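Local structure of spindle assembly checkpoint serine/threonine-protein kinase BUB1 (Saccharomyces cerevisiae, 3ESL) at residues Q17-D22 / L30-D35; S58-C63 / N88-N93; Y104-G109 / G184-R189; L116-F121 / N144-Y149. The protein signals in the spindle assembly checkpoint as a serine/threonine kinase, delaying anaphase until chromosomes are bioriented, and takes part in repairing faulty kinetochore-microtubule attachments. One frame throughout, in Å; residues are numbered along the deposited sequence.

How the interactions relate
All four contacts join helices, or the turns after them, in the all-alpha N-terminal domain, a member of the TPR clan; the kinase domain is not part of this chain. Interactions 1 and 2 touch: F33 CD1 lies 3.6 Å from C63 CB. Interactions 3 and 4 also touch, with L186 CD2 3.5 Å from F121 CE2. The two pairs do not touch each other. The nearest atoms of interactions 2 and 4 are about 5 Å apart, while the centres of interactions 1 and 3 are about 29 Å apart. The side chain of L89 in interaction 2 is about 4 Å from a bound buffer molecule, 2-[N-cyclohexylamino]ethane sulfonic acid, probably from the crystallisation liquor.

Interaction 1 (Q17-D22 / L30-D35); sequences QRLLND and LDLFLD
R18 lies across L32 where helix 4-21 meets helix 29-47. The two helices form an antiparallel helical hairpin in this TPR-clan domain. Their local axes come within 10.7 Å, at 169° between directions. The R18 side chain begins with CB, 4.0 Å from L32 CD2. Its CG and CD then carry the chain past the leucine, and a bend at chi3 (74°) turns the head back over it. NE follows, facing D22 OD2, four residues on, at 3.6 Å, a long salt bridge. D22 OD2 sits at the edge of the guanidinium, in its plane. CZ comes next and rests 3.7 Å from L32 CD1. That methyl stands over the centre of one guanidinium face, so the flat cation is laid on an apolar group. The chain ends in two nitrogens: NH2 stays beside L32 CD1, and NH1 donates to a water at 2.8 Å. The same water donates to D35 OD2, so the opposite charges of R18 and D35 are linked through it without direct contact.

L32 is the buried centre of the contact. Its CD2 also touches the R18 backbone, and beside it lies L19 CD2. L23, M26 and Y15 pack round the same leucine. On the deeper side L19 and F33 cross at about a right angle, and F33 also packs on C63 of helix 49-67. L19 CD2 sits over one face of the F33 ring in a CH-pi contact, 4.1 Å from the centroid and shifted toward CE1.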
# COMPACT_ATOMS: atom_id res chain seq x y z
N GLN A 17 -11.67 -20.12 -8.91
CA GLN A 17 -11.69 -21.47 -8.35
C GLN A 17 -10.41 -21.82 -7.61
O GLN A 17 -10.45 -22.45 -6.56
CB GLN A 17 -11.94 -22.50 -9.45
CG GLN A 17 -13.38 -22.49 -9.97
CD GLN A 17 -13.60 -23.46 -11.10
OE1 GLN A 17 -14.71 -23.57 -11.63
NE2 GLN A 17 -12.55 -24.17 -11.50
N ARG A 18 -9.27 -21.40 -8.16
CA ARG A 18 -7.97 -21.61 -7.51
C ARG A 18 -7.89 -20.91 -6.15
O ARG A 18 -7.33 -21.46 -5.20
CB ARG A 18 -6.83 -21.16 -8.42
CG ARG A 18 -6.61 -22.08 -9.63
CD ARG A 18 -5.39 -21.64 -10.44
NE ARG A 18 -4.16 -21.98 -9.73
CZ ARG A 18 -2.94 -21.57 -10.09
NH1 ARG A 18 -2.76 -20.78 -11.14
NH2 ARG A 18 -1.89 -21.95 -9.36
N LEU A 19 -8.45 -19.70 -6.06
CA LEU A 19 -8.50 -18.99 -4.78
C LEU A 19 -9.30 -19.79 -3.76
O LEU A 19 -8.93 -19.85 -2.58
CB LEU A 19 -9.09 -17.59 -4.93
CG LEU A 19 -8.31 -16.55 -5.76
CD1 LEU A 19 -9.08 -15.25 -5.84
CD2 LEU A 19 -6.90 -16.31 -5.17
N LEU A 20 -10.39 -20.42 -4.21
CA LEU A 20 -11.20 -21.24 -3.30
C LEU A 20 -10.56 -22.58 -2.95
O LEU A 20 -10.69 -23.05 -1.81
CB LEU A 20 -12.61 -21.47 -3.86
CG LEU A 20 -13.50 -20.27 -4.16
CD1 LEU A 20 -14.83 -20.76 -4.72
CD2 LEU A 20 -13.73 -19.38 -2.93
N ASN A 21 -9.89 -23.20 -3.92
CA ASN A 21 -9.40 -24.57 -3.79
C ASN A 21 -7.94 -24.70 -3.36
O ASN A 21 -7.59 -25.65 -2.65
CB ASN A 21 -9.55 -25.33 -5.11
CG ASN A 21 -11.01 -25.57 -5.50
OD1 ASN A 21 -11.93 -25.44 -4.68
ND2 ASN A 21 -11.21 -25.93 -6.76
N ASP A 22 -7.09 -23.79 -3.83
CA ASP A 22 -5.64 -23.98 -3.72
C ASP A 22 -4.93 -23.15 -2.66
O ASP A 22 -3.89 -23.59 -2.14
CB ASP A 22 -4.96 -23.76 -5.08
CG ASP A 22 -5.39 -24.78 -6.13
OD1 ASP A 22 -5.96 -25.84 -5.77
OD2 ASP A 22 -5.13 -24.53 -7.33
N LEU A 30 0.51 -15.62 -1.55
CA LEU A 30 0.59 -14.29 -2.17
C LEU A 30 0.83 -14.39 -3.69
O LEU A 30 0.29 -13.59 -4.46
CB LEU A 30 1.71 -13.46 -1.52
CG LEU A 30 1.88 -12.03 -2.07
CD1 LEU A 30 0.58 -11.25 -1.97
CD2 LEU A 30 2.99 -11.32 -1.31
N ASP A 31 1.61 -15.38 -4.10
CA ASP A 31 1.94 -15.55 -5.52
C ASP A 31 0.70 -15.78 -6.38
O ASP A 31 0.62 -15.27 -7.49
CB ASP A 31 2.95 -16.68 -5.72
CG ASP A 31 3.52 -16.71 -7.12
OD1 ASP A 31 4.08 -15.67 -7.55
OD2 ASP A 31 3.40 -17.77 -7.78
N LEU A 32 -0.28 -16.52 -5.86
CA LEU A 32 -1.50 -16.80 -6.62
C LEU A 32 -2.32 -15.51 -6.78
O LEU A 32 -2.78 -15.19 -7.88
CB LEU A 32 -2.32 -17.93 -5.98
CG LEU A 32 -3.70 -18.21 -6.60
CD1 LEU A 32 -3.61 -18.57 -8.09
CD2 LEU A 32 -4.43 -19.32 -5.81
N PHE A 33 -2.48 -14.75 -5.69
CA PHE A 33 -3.09 -13.43 -5.79
C PHE A 33 -2.35 -12.53 -6.79
O PHE A 33 -2.99 -11.84 -7.60
CB PHE A 33 -3.12 -12.71 -4.42
CG PHE A 33 -4.21 -13.18 -3.51
CD1 PHE A 33 -5.55 -12.88 -3.79
CD2 PHE A 33 -3.90 -13.90 -2.35
CE1 PHE A 33 -6.56 -13.30 -2.91
CE2 PHE A 33 -4.89 -14.31 -1.47
CZ PHE A 33 -6.22 -14.02 -1.75
N LEU A 34 -1.02 -12.52 -6.73
CA LEU A 34 -0.24 -11.68 -7.65
C LEU A 34 -0.48 -12.06 -9.11
O LEU A 34 -0.69 -11.18 -9.95
CB LEU A 34 1.26 -11.75 -7.35
CG LEU A 34 1.73 -11.09 -6.06
CD1 LEU A 34 3.19 -11.45 -5.84
CD2 LEU A 34 1.56 -9.58 -6.15
N ASP A 35 -0.47 -13.37 -9.40
CA ASP A 35 -0.68 -13.85 -10.78
C ASP A 35 -2.03 -13.36 -11.28
O ASP A 35 -2.14 -12.83 -12.39
CB ASP A 35 -0.65 -15.37 -10.83
CG ASP A 35 0.76 -15.94 -10.86
OD1 ASP A 35 1.72 -15.19 -11.12
OD2 ASP A 35 0.87 -17.17 -10.63
O HOH W 1 -1.04 -18.83 -12.09

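Interaction 2 (S58-C63 / N88-N93); sequences STMERC and NLFLSN
The sulfur of M60 is the polarisable atom of this contact, and two side chains of helix 77-90 meet it. M60, on helix 49-67, faces the C-terminal end of that helix; the two are successive helices of the all-alpha TPR-clan domain. F90 CE2 is 3.8 Å from M60 SD, and L89 CD1 is 4.2 Å from the same atom. The sulfur lies at the edge of the F90 ring, almost exactly in its plane. It is 5.1 Å from the ring centroid and 89° off the ring normal, a Met-aromatic contact made edge-on. In M60, chi1 and the extended chi2 carry SD to the ring; the bend at chi3 (73°) then turns CE off it. L89 adds a second apolar surface: its CB also lies over one face of the F90 ring, next to it in the chain.

No hydrogen bond crosses between 58-63 and 88-93. E61 OE2 of segment 58-63 hydrogen-bonds to Y86 OH, two residues before segment 88-93. M60 is buried among further side chains, packing on W85 and Y86 of helix 77-90 and on M37 of helix 29-47. R57 of helix 49-67 touches F90.

An in-plane sulfur faces the ring hydrogens and not the pi cloud. The contact therefore probably combines dispersion with a weak attraction of the sulfur to the slightly positive ring rim.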
# COMPACT_ATOMS: atom_id res chain seq x y z
N SER A 58 -11.78 -5.69 -6.03
CA SER A 58 -12.19 -6.80 -5.16
C SER A 58 -11.09 -7.82 -4.88
O SER A 58 -10.94 -8.30 -3.76
CB SER A 58 -13.42 -7.51 -5.75
OG SER A 58 -13.60 -8.79 -5.17
N THR A 59 -10.31 -8.13 -5.91
CA THR A 59 -9.23 -9.10 -5.79
C THR A 59 -8.13 -8.53 -4.90
O THR A 59 -7.57 -9.26 -4.07
CB THR A 59 -8.69 -9.52 -7.17
OG1 THR A 59 -9.78 -10.08 -7.92
CG2 THR A 59 -7.63 -10.59 -7.02
N MET A 60 -7.83 -7.25 -5.07
CA MET A 60 -6.76 -6.62 -4.29
C MET A 60 -7.19 -6.59 -2.82
O MET A 60 -6.39 -6.87 -1.92
CB MET A 60 -6.45 -5.22 -4.80
CG MET A 60 -5.76 -5.23 -6.15
SD MET A 60 -5.37 -3.57 -6.71
CE MET A 60 -4.02 -3.19 -5.62
N GLU A 61 -8.46 -6.28 -2.57
CA GLU A 61 -8.98 -6.26 -1.21
C GLU A 61 -8.92 -7.65 -0.58
O GLU A 61 -8.50 -7.80 0.58
CB GLU A 61 -10.41 -5.70 -1.18
CG GLU A 61 -10.46 -4.24 -1.53
CD GLU A 61 -11.86 -3.66 -1.42
OE1 GLU A 61 -12.79 -4.42 -1.07
OE2 GLU A 61 -11.99 -2.45 -1.69
N ARG A 62 -9.33 -8.67 -1.34
CA ARG A 62 -9.24 -10.06 -0.88
C ARG A 62 -7.80 -10.42 -0.52
O ARG A 62 -7.55 -11.03 0.53
CB ARG A 62 -9.76 -11.02 -1.95
CG ARG A 62 -11.28 -11.12 -2.00
CD ARG A 62 -11.72 -11.95 -3.20
NE ARG A 62 -11.67 -13.39 -2.93
CZ ARG A 62 -12.04 -14.32 -3.81
NH1 ARG A 62 -12.47 -13.96 -5.00
NH2 ARG A 62 -11.98 -15.61 -3.49
N CYS A 63 -6.87 -10.03 -1.38
CA CYS A 63 -5.44 -10.30 -1.14
C CYS A 63 -4.99 -9.67 0.18
O CYS A 63 -4.40 -10.34 1.04
CB CYS A 63 -4.62 -9.73 -2.29
SG CYS A 63 -2.85 -9.88 -2.01
N ASN A 88 -2.93 4.05 -4.35
CA ASN A 88 -2.77 4.90 -5.54
C ASN A 88 -3.91 4.78 -6.55
O ASN A 88 -4.33 5.78 -7.15
CB ASN A 88 -1.44 4.60 -6.24
CG ASN A 88 -0.21 5.00 -5.42
OD1 ASN A 88 -0.28 5.82 -4.51
ND2 ASN A 88 0.93 4.42 -5.77
N LEU A 89 -4.40 3.56 -6.76
CA LEU A 89 -5.46 3.31 -7.74
C LEU A 89 -6.84 3.71 -7.23
O LEU A 89 -7.65 4.24 -8.00
CB LEU A 89 -5.48 1.84 -8.12
CG LEU A 89 -4.30 1.32 -8.95
CD1 LEU A 89 -4.45 -0.18 -9.06
CD2 LEU A 89 -4.27 1.98 -10.34
N PHE A 90 -7.10 3.46 -5.95
CA PHE A 90 -8.47 3.51 -5.44
C PHE A 90 -8.75 4.58 -4.37
O PHE A 90 -9.91 4.96 -4.18
CB PHE A 90 -8.91 2.12 -4.97
CG PHE A 90 -8.90 1.10 -6.07
CD1 PHE A 90 -9.78 1.20 -7.15
CD2 PHE A 90 -8.00 0.04 -6.04
CE1 PHE A 90 -9.76 0.26 -8.18
CE2 PHE A 90 -7.98 -0.90 -7.06
CZ PHE A 90 -8.86 -0.80 -8.13
N LEU A 91 -7.71 5.08 -3.72
CA LEU A 91 -7.89 6.06 -2.65
C LEU A 91 -7.27 7.43 -2.94
O LEU A 91 -7.18 8.27 -2.04
CB LEU A 91 -7.33 5.49 -1.33
CG LEU A 91 -7.89 4.14 -0.86
CD1 LEU A 91 -7.24 3.70 0.46
CD2 LEU A 91 -9.41 4.20 -0.73
N SER A 92 -6.89 7.66 -4.19
CA SER A 92 -6.12 8.85 -4.56
C SER A 92 -6.84 10.18 -4.31
O SER A 92 -6.20 11.20 -4.07
CB SER A 92 -5.64 8.76 -6.03
OG SER A 92 -6.74 8.71 -6.92
N ASN A 93 -8.17 10.15 -4.35
CA ASN A 93 -8.98 11.35 -4.09
C ASN A 93 -9.43 11.46 -2.63
O ASN A 93 -10.35 12.21 -2.31
CB ASN A 93 -10.19 11.38 -5.04
CG ASN A 93 -11.22 10.30 -4.72
OD1 ASN A 93 -10.88 9.24 -4.17
ND2 ASN A 93 -12.47 10.57 -5.06

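Interaction 3 (Y104-G109 / G184-R189); sequences YMFNKG and GRLIYR
Y188, N107 and F106 bury the most surface where the end of helix 95-108 meets the chain leaving helix 177-186. Y188 and N107 make a flat stack. The N107 amide lies over one face of the Y188 ring with the two planes only 5° apart, and N107 CG is 3.6 Å from Y188 CG. OD1 reaches over the ring near CD2, at 3.7 Å from it. ND2 extends the other way and comes 3.6 Å from Y188 CB. In both residues CG is anti to the backbone N (chi1 -175° in N107 and -179° in Y188), which brings the amide and ring out toward each other.

The far end of Y188 reaches a second aromatic. Y188 OH lies in the plane of the Y104 ring, at its edge, 3.4 Å from Y104 CD1. The two tyrosines run side by side and point the same way. F106 contributes separately, where its CZ meets L186 CD1 at 4.4 Å. F117 of helix 115-127 and L140 of helix 131-143 also pack on F106, so this part of the contact joins four helices of the all-alpha N-terminal domain.

Helix 95-108 closes with a Schellman motif at G109. Nearby, R185 forms a salt bridge with E99 and a cation-pi contact with F130.

No hydrogen bond crosses between the segments. Their contact probably rests on dispersion and the dipole of the stacked amide; K103 NZ, from helix 95-108, adds a hydrogen bond to R185 O. The Y188 hydroxyl oxygen is probably favoured by the positive rim of Y104.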
# COMPACT_ATOMS: atom_id res chain seq x y z
N TYR A 104 -2.75 2.10 9.51
CA TYR A 104 -3.15 0.73 9.81
C TYR A 104 -2.00 -0.24 9.56
O TYR A 104 -1.67 -1.08 10.40
CB TYR A 104 -4.35 0.37 8.94
CG TYR A 104 -4.86 -1.04 9.06
CD1 TYR A 104 -5.77 -1.39 10.07
CD2 TYR A 104 -4.49 -2.01 8.13
CE1 TYR A 104 -6.27 -2.69 10.16
CE2 TYR A 104 -4.99 -3.31 8.21
CZ TYR A 104 -5.88 -3.63 9.23
OH TYR A 104 -6.39 -4.91 9.32
N MET A 105 -1.38 -0.11 8.39
CA MET A 105 -0.14 -0.84 8.09
C MET A 105 0.93 -0.63 9.18
O MET A 105 1.53 -1.59 9.66
CB MET A 105 0.39 -0.38 6.74
CG MET A 105 -0.54 -0.72 5.57
SD MET A 105 -0.08 0.28 4.12
CE MET A 105 1.46 -0.51 3.67
N PHE A 106 1.16 0.63 9.56
CA PHE A 106 2.18 0.95 10.57
C PHE A 106 1.88 0.20 11.89
O PHE A 106 2.75 -0.43 12.47
CB PHE A 106 2.24 2.46 10.81
CG PHE A 106 3.39 2.89 11.69
CD1 PHE A 106 4.67 3.06 11.15
CD2 PHE A 106 3.20 3.10 13.05
CE1 PHE A 106 5.74 3.45 11.97
CE2 PHE A 106 4.26 3.49 13.87
CZ PHE A 106 5.54 3.66 13.33
N ASN A 107 0.62 0.25 12.30
CA ASN A 107 0.16 -0.42 13.52
C ASN A 107 0.37 -1.94 13.49
O ASN A 107 0.67 -2.55 14.52
CB ASN A 107 -1.32 -0.12 13.76
CG ASN A 107 -1.83 -0.69 15.09
OD1 ASN A 107 -2.65 -1.62 15.11
ND2 ASN A 107 -1.33 -0.16 16.19
N LYS A 108 0.20 -2.54 12.31
CA LYS A 108 0.38 -3.98 12.14
C LYS A 108 1.82 -4.40 11.81
O LYS A 108 2.11 -5.59 11.69
CB LYS A 108 -0.57 -4.50 11.07
CG LYS A 108 -2.05 -4.46 11.48
CD LYS A 108 -2.94 -5.18 10.48
CE LYS A 108 -3.03 -6.68 10.74
NZ LYS A 108 -3.98 -7.02 11.84
N GLY A 109 2.71 -3.42 11.67
CA GLY A 109 4.10 -3.69 11.28
C GLY A 109 4.26 -4.12 9.83
O GLY A 109 5.27 -4.75 9.47
N GLY A 184 1.47 12.29 16.89
CA GLY A 184 0.02 12.46 16.98
C GLY A 184 -0.72 11.91 15.77
O GLY A 184 -1.75 11.25 15.91
N ARG A 185 -0.18 12.19 14.58
CA ARG A 185 -0.74 11.68 13.32
C ARG A 185 -0.66 10.16 13.22
O ARG A 185 -1.49 9.54 12.54
CB ARG A 185 -0.02 12.29 12.11
CG ARG A 185 -0.17 13.79 11.96
CD ARG A 185 -0.16 14.20 10.50
NE ARG A 185 -1.41 13.87 9.83
CZ ARG A 185 -2.56 14.52 10.00
NH1 ARG A 185 -2.64 15.56 10.82
NH2 ARG A 185 -3.64 14.13 9.33
N LEU A 186 0.34 9.55 13.86
CA LEU A 186 0.57 8.11 13.75
C LEU A 186 -0.27 7.27 14.72
O LEU A 186 -0.40 6.07 14.52
CB LEU A 186 2.06 7.75 13.90
CG LEU A 186 2.97 8.11 12.72
CD1 LEU A 186 4.45 7.88 13.05
CD2 LEU A 186 2.57 7.33 11.46
N ILE A 187 -0.83 7.90 15.75
CA ILE A 187 -1.62 7.17 16.74
C ILE A 187 -2.74 6.43 16.03
O ILE A 187 -3.55 7.04 15.34
CB ILE A 187 -2.24 8.10 17.84
CG1 ILE A 187 -1.15 8.81 18.66
CG2 ILE A 187 -3.19 7.33 18.74
CD1 ILE A 187 -0.21 7.88 19.42
N TYR A 188 -2.75 5.11 16.19
CA TYR A 188 -3.73 4.26 15.53
C TYR A 188 -5.14 4.51 16.08
O TYR A 188 -5.33 4.57 17.30
CB TYR A 188 -3.37 2.79 15.70
CG TYR A 188 -4.35 1.89 15.01
CD1 TYR A 188 -4.45 1.88 13.62
CD2 TYR A 188 -5.19 1.06 15.74
CE1 TYR A 188 -5.36 1.06 12.97
CE2 TYR A 188 -6.12 0.23 15.09
CZ TYR A 188 -6.19 0.23 13.71
OH TYR A 188 -7.10 -0.58 13.07
N ARG A 189 -6.10 4.64 15.19
CA ARG A 189 -7.49 4.88 15.58
C ARG A 189 -8.42 3.77 15.11
O ARG A 189 -9.03 3.06 15.91
CB ARG A 189 -7.96 6.25 15.07
CG ARG A 189 -7.24 7.45 15.72
CD ARG A 189 -7.81 7.75 17.11
NE ARG A 189 -9.27 7.81 17.05
CZ ARG A 189 -9.98 8.91 16.85
NH1 ARG A 189 -9.37 10.09 16.72
NH2 ARG A 189 -11.31 8.85 16.79

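Interaction 4 (L116-F121 / N144-Y149); sequences LFYEEF and NNCRPY
N144 donates from ND2 to Y118 OH, the single hydrogen bond across this contact. It is 2.9 Å long and bends to 158° at the hydrogen. The hydroxyl oxygen lies close to the amide plane of N144, while the amide and the Y118 ring are turned 58° from each other. One ring atom back from the hydroxyl-bearing carbon, Y118 CE2 meets C146 CB, 4.1 Å away. C146 SG lies oblique to the same ring, but the residue has two conformers, which leaves this sulfur-aromatic contact uncertain.

The next shell fixes the tyrosine. Its hydroxyl also gives its hydrogen to T112 O, so one oxygen both accepts and donates. F117 CD2 stands 3.7 Å above the centre of one Y118 ring face, and L137 of helix 131-143 packs on the ring.

The loop backbone is held by the chain around the start of helix 115-127. R147 pairs with K113 and S115 through main-chain hydrogen bonds, and P148 O accepts from S115 OG. Next to Y118, E119 makes a salt bridge to R151 and a hydrogen bond to S155 of helix 149-165.

N144 leaves helix 131-143, and N145, with positive phi, is the C-prime residue of a Schellman motif. P148 then sits at the N-cap of helix 149-165. Together they make a short loop between helices 131-143 and 149-165, joined to helix 115-127 through Y118, in this all-alpha TPR-clan domain.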
# COMPACT_ATOMS: atom_id res chain seq x y z
N LEU A 116 10.52 1.75 1.05
CA LEU A 116 9.39 2.13 0.22
C LEU A 116 8.21 2.61 1.05
O LEU A 116 7.52 3.56 0.65
CB LEU A 116 8.99 0.96 -0.68
CG LEU A 116 7.85 1.26 -1.67
CD1 LEU A 116 8.24 2.35 -2.64
CD2 LEU A 116 7.44 -0.01 -2.38
N PHE A 117 7.98 1.98 2.20
CA PHE A 117 6.85 2.35 3.04
C PHE A 117 6.99 3.81 3.47
O PHE A 117 6.07 4.62 3.30
CB PHE A 117 6.75 1.44 4.27
CG PHE A 117 5.73 1.91 5.29
CD1 PHE A 117 4.39 1.57 5.15
CD2 PHE A 117 6.12 2.71 6.37
CE1 PHE A 117 3.44 2.03 6.08
CE2 PHE A 117 5.17 3.16 7.31
CZ PHE A 117 3.83 2.81 7.16
N TYR A 118 8.16 4.14 3.99
CA TYR A 118 8.40 5.50 4.48
C TYR A 118 8.43 6.51 3.36
O TYR A 118 7.91 7.62 3.51
CB TYR A 118 9.68 5.53 5.30
CG TYR A 118 9.58 4.65 6.51
CD1 TYR A 118 9.04 5.11 7.71
CD2 TYR A 118 10.00 3.31 6.45
CE1 TYR A 118 8.92 4.27 8.82
CE2 TYR A 118 9.89 2.47 7.55
CZ TYR A 118 9.35 2.96 8.72
OH TYR A 118 9.25 2.12 9.80
N GLU A 119 9.02 6.13 2.22
CA GLU A 119 9.05 7.02 1.04
C GLU A 119 7.65 7.40 0.56
O GLU A 119 7.35 8.58 0.32
CB GLU A 119 9.86 6.39 -0.10
CG GLU A 119 11.34 6.27 0.23
CD GLU A 119 12.13 5.43 -0.77
OE1 GLU A 119 11.55 4.47 -1.34
OE2 GLU A 119 13.33 5.72 -0.97
N GLU A 120 6.79 6.40 0.42
CA GLU A 120 5.43 6.62 -0.05
C GLU A 120 4.55 7.36 0.96
O GLU A 120 3.79 8.25 0.58
CB GLU A 120 4.79 5.29 -0.48
CG GLU A 120 5.48 4.66 -1.72
CD GLU A 120 5.27 5.47 -3.00
OE1 GLU A 120 4.21 6.11 -3.17
OE2 GLU A 120 6.18 5.45 -3.86
N PHE A 121 4.65 6.98 2.23
CA PHE A 121 3.89 7.61 3.30
C PHE A 121 4.33 9.08 3.40
O PHE A 121 3.50 10.00 3.45
CB PHE A 121 4.12 6.85 4.60
CG PHE A 121 3.13 7.17 5.72
CD1 PHE A 121 2.16 8.16 5.58
CD2 PHE A 121 3.21 6.48 6.92
CE1 PHE A 121 1.27 8.45 6.62
CE2 PHE A 121 2.34 6.77 7.98
CZ PHE A 121 1.36 7.74 7.82
N ASN A 144 14.70 3.10 12.03
CA ASN A 144 14.23 1.72 12.10
C ASN A 144 15.06 0.75 11.24
O ASN A 144 14.68 -0.42 11.08
CB ASN A 144 12.75 1.65 11.70
CG ASN A 144 11.82 2.24 12.77
OD1 ASN A 144 12.19 2.32 13.94
ND2 ASN A 144 10.62 2.64 12.36
N ASN A 145 16.16 1.25 10.68
CA ASN A 145 17.07 0.45 9.83
C ASN A 145 16.36 -0.20 8.64
O ASN A 145 16.55 -1.39 8.37
CB ASN A 145 17.80 -0.62 10.66
CG ASN A 145 18.78 -0.03 11.67
OD1 ASN A 145 18.83 -0.47 12.82
ND2 ASN A 145 19.57 0.96 11.24
N CYS A 146 15.54 0.58 7.95
CA CYS A 146 14.79 0.08 6.79
C CYS A 146 15.68 -0.11 5.56
O CYS A 146 16.69 0.58 5.40
CB CYS A 146 13.62 1.03 6.46
SG CYS A 146 14.15 2.65 5.91
N ARG A 147 15.30 -1.06 4.70
CA ARG A 147 16.08 -1.42 3.51
C ARG A 147 15.27 -1.13 2.24
O ARG A 147 14.04 -1.25 2.28
CB ARG A 147 16.52 -2.89 3.59
CG ARG A 147 15.38 -3.92 3.61
CD ARG A 147 15.87 -5.34 3.23
NE ARG A 147 14.74 -6.12 2.71
CZ ARG A 147 14.29 -6.02 1.46
NH1 ARG A 147 14.90 -5.21 0.59
NH2 ARG A 147 13.22 -6.73 1.06
N PRO A 148 15.91 -0.68 1.12
CA PRO A 148 17.33 -0.29 0.94
C PRO A 148 17.65 1.05 1.61
O PRO A 148 17.01 2.07 1.32
CB PRO A 148 17.47 -0.14 -0.58
CG PRO A 148 16.12 0.14 -1.07
CD PRO A 148 15.15 -0.51 -0.13
N TYR A 149 18.64 1.02 2.49
CA TYR A 149 18.95 2.15 3.36
C TYR A 149 19.45 3.39 2.62
O TYR A 149 18.98 4.50 2.88
CB TYR A 149 19.95 1.71 4.42
CG TYR A 149 20.17 2.73 5.52
CD1 TYR A 149 19.27 2.84 6.58
CD2 TYR A 149 21.29 3.57 5.50
CE1 TYR A 149 19.46 3.78 7.59
CE2 TYR A 149 21.50 4.50 6.52
CZ TYR A 149 20.58 4.60 7.55
OH TYR A 149 20.79 5.52 8.56